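Hypothetical protein TTHA0068 (Thermus thermophilus, PDB 2CWY) is of unknown function but belongs to the DUF309 family and folds as a small, all-helical single-chain protein. Local coordinates at residues Leu62-Glu66 and Leu85-Arg89. Sequence-based numbering, arbitrary orientation.
Sequences LRKAE and LQEAR
Both segments are regular alpha helix, phi/psi near -60/-45, each with one i to i+4 bond inside it: E66 N to L62 O and R89 N to L85 O, both 2.9 Å. The segments run antiparallel at 162°, axes 11.6 Å apart. Register pairs L62 with R89 (CA-CA 7.6 Å) and E66 with L85 (8.1 Å). L62 and L85, both tp rotamers, meet at 3.8 Å between L62 CD1 and L85 CD1. Aliphatic parts of the charged residues extend this apolar contact, E66 CG lying 4.1 Å from L85 CD1 and R89 CG 4.0 Å from L62 CD2. The polar part is an interhelical salt bridge: E66 OE2 accepts from R89 NH2 (2.7 Å) and R89 NE (2.8 Å), near the guanidinium plane. R89 starts sideways with chi1 m, and its extended chi2-chi4 bring the guanidinium to E66 (chi1 m, chi2 t). This plain antiparallel packing, buried leucines beside a partly exposed ion pair, joins helix 59-69 to helix 81-92, while L62 and A65 also pack on L45 of helix 33-53.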
ATOM      1  N   LEU A  62       6.133  -0.325  -7.288  1.00  9.64           N
ATOM      2  CA  LEU A  62       4.979  -1.156  -7.656  1.00 10.23           C
ATOM      3  C   LEU A  62       5.407  -2.621  -7.771  1.00 10.44           C
ATOM      4  O   LEU A  62       4.710  -3.516  -7.284  1.00  9.28           O
ATOM      5  CB  LEU A  62       4.365  -0.708  -8.989  1.00  8.27           C
ATOM      6  CG  LEU A  62       3.265  -1.626  -9.528  1.00  9.53           C
ATOM      7  CD1 LEU A  62       2.121  -1.701  -8.536  1.00  9.03           C
ATOM      8  CD2 LEU A  62       2.777  -1.118 -10.872  1.00 11.43           C
ATOM      9  N   ARG A  63       6.559  -2.861  -8.407  1.00  9.06           N
ATOM     10  CA  ARG A  63       7.082  -4.219  -8.572  1.00 10.84           C
ATOM     11  C   ARG A  63       7.326  -4.882  -7.210  1.00 11.38           C
ATOM     12  O   ARG A  63       6.969  -6.051  -6.999  1.00 12.23           O
ATOM     13  CB  ARG A  63       8.400  -4.209  -9.375  1.00 14.43           C
ATOM     14  CG  ARG A  63       9.246  -5.476  -9.183  1.00 18.49           C
ATOM     15  CD  ARG A  63      10.426  -5.573 -10.156  1.00 20.87           C
ATOM     16  NE  ARG A  63      11.220  -4.348 -10.249  1.00 19.38           N
ATOM     17  CZ  ARG A  63      11.881  -3.785  -9.238  1.00 21.97           C
ATOM     18  NH1 ARG A  63      11.855  -4.326  -8.025  1.00 19.05           N
ATOM     19  NH2 ARG A  63      12.594  -2.683  -9.451  1.00 21.28           N
ATOM     20  N   LYS A  64       7.936  -4.144  -6.287  1.00  8.16           N
ATOM     21  CA  LYS A  64       8.196  -4.697  -4.953  1.00  9.32           C
ATOM     22  C   LYS A  64       6.879  -4.972  -4.229  1.00  8.54           C
ATOM     23  O   LYS A  64       6.740  -5.980  -3.525  1.00  9.67           O
ATOM     24  CB  LYS A  64       9.057  -3.727  -4.152  1.00  9.38           C
ATOM     25  CG  LYS A  64      10.455  -3.581  -4.741  1.00 15.13           C
ATOM     26  CD  LYS A  64      11.173  -2.372  -4.179  1.00 20.42           C
ATOM     27  CE  LYS A  64      11.472  -2.527  -2.715  1.00 23.58           C
ATOM     28  NZ  LYS A  64      12.235  -1.333  -2.219  1.00 27.71           N
ATOM     29  N   ALA A  65       5.912  -4.073  -4.392  1.00  8.87           N
ATOM     30  CA  ALA A  65       4.608  -4.266  -3.768  1.00  8.70           C
ATOM     31  C   ALA A  65       3.946  -5.538  -4.303  1.00  9.76           C
ATOM     32  O   ALA A  65       3.385  -6.329  -3.545  1.00  8.56           O
ATOM     33  CB  ALA A  65       3.710  -3.067  -4.037  1.00 11.02           C
ATOM     34  N   GLU A  66       3.998  -5.729  -5.619  1.00 11.13           N
ATOM     35  CA  GLU A  66       3.395  -6.910  -6.225  1.00 11.75           C
ATOM     36  C   GLU A  66       4.052  -8.177  -5.691  1.00 12.09           C
ATOM     37  O   GLU A  66       3.372  -9.171  -5.430  1.00 11.31           O
ATOM     38  CB  GLU A  66       3.506  -6.830  -7.751  1.00 15.15           C
ATOM     39  CG  GLU A  66       2.717  -5.638  -8.326  1.00 16.79           C
ATOM     40  CD  GLU A  66       2.879  -5.449  -9.827  1.00 20.40           C
ATOM     41  OE1 GLU A  66       4.022  -5.531 -10.325  1.00 20.90           O
ATOM     42  OE2 GLU A  66       1.855  -5.192 -10.498  1.00 20.85           O
ATOM     43  N   LEU A  85      -4.506  -2.220  -5.267  1.00  8.42           N
ATOM     44  CA  LEU A  85      -3.416  -2.485  -6.205  1.00  7.32           C
ATOM     45  C   LEU A  85      -3.884  -2.124  -7.615  1.00  6.82           C
ATOM     46  O   LEU A  85      -3.117  -1.570  -8.406  1.00  6.30           O
ATOM     47  CB  LEU A  85      -3.019  -3.960  -6.132  1.00  6.87           C
ATOM     48  CG  LEU A  85      -2.052  -4.508  -7.187  1.00  6.19           C
ATOM     49  CD1 LEU A  85      -0.701  -3.844  -7.080  1.00  6.73           C
ATOM     50  CD2 LEU A  85      -1.908  -6.009  -6.976  1.00  8.36           C
ATOM     51  N   GLN A  86      -5.139  -2.442  -7.929  1.00  7.04           N
ATOM     52  CA  GLN A  86      -5.704  -2.114  -9.243  1.00  7.73           C
ATOM     53  C   GLN A  86      -5.674  -0.603  -9.450  1.00  9.28           C
ATOM     54  O   GLN A  86      -5.287  -0.127 -10.520  1.00  7.30           O
ATOM     55  CB  GLN A  86      -7.147  -2.611  -9.342  1.00  9.66           C
ATOM     56  CG  GLN A  86      -7.874  -2.221 -10.637  1.00 11.03           C
ATOM     57  CD  GLN A  86      -9.261  -2.829 -10.707  1.00 12.56           C
ATOM     58  OE1 GLN A  86     -10.164  -2.431  -9.968  1.00 17.50           O
ATOM     59  NE2 GLN A  86      -9.432  -3.810 -11.575  1.00 13.54           N
ATOM     60  N   GLU A  87      -6.068   0.151  -8.424  1.00  9.12           N
ATOM     61  CA  GLU A  87      -6.073   1.606  -8.530  1.00 11.18           C
ATOM     62  C   GLU A  87      -4.654   2.147  -8.709  1.00 10.07           C
ATOM     63  O   GLU A  87      -4.405   2.987  -9.580  1.00  8.64           O
ATOM     64  CB  GLU A  87      -6.722   2.265  -7.304  1.00 11.00           C
ATOM     65  CG  GLU A  87      -6.748   3.811  -7.420  1.00 15.42           C
ATOM     66  CD  GLU A  87      -7.205   4.519  -6.151  1.00 19.21           C
ATOM     67  OE1 GLU A  87      -6.841   5.703  -5.970  1.00 19.84           O
ATOM     68  OE2 GLU A  87      -7.934   3.905  -5.336  1.00 23.24           O
ATOM     69  N   ALA A  88      -3.724   1.668  -7.886  1.00 10.71           N
ATOM     70  CA  ALA A  88      -2.333   2.112  -7.989  1.00 10.46           C
ATOM     71  C   ALA A  88      -1.797   1.857  -9.392  1.00  9.01           C
ATOM     72  O   ALA A  88      -1.158   2.729  -9.994  1.00  9.42           O
ATOM     73  CB  ALA A  88      -1.466   1.380  -6.971  1.00 10.43           C
ATOM     74  N   ARG A  89      -2.039   0.656  -9.908  1.00  9.29           N
ATOM     75  CA  ARG A  89      -1.577   0.312 -11.245  1.00  9.78           C
ATOM     76  C   ARG A  89      -2.118   1.289 -12.279  1.00  9.37           C
ATOM     77  O   ARG A  89      -1.378   1.779 -13.130  1.00 10.83           O
ATOM     78  CB  ARG A  89      -1.998  -1.112 -11.606  1.00 10.92           C
ATOM     79  CG  ARG A  89      -1.109  -2.189 -11.008  1.00 11.41           C
ATOM     80  CD  ARG A  89      -1.745  -3.566 -11.179  1.00 15.55           C
ATOM     81  NE  ARG A  89      -0.837  -4.636 -10.771  1.00 19.14           N
ATOM     82  CZ  ARG A  89      -1.208  -5.893 -10.550  1.00 19.89           C
ATOM     83  NH1 ARG A  89      -2.478  -6.245 -10.689  1.00 20.55           N
ATOM     84  NH2 ARG A  89      -0.306  -6.805 -10.212  1.00 21.56           N
TER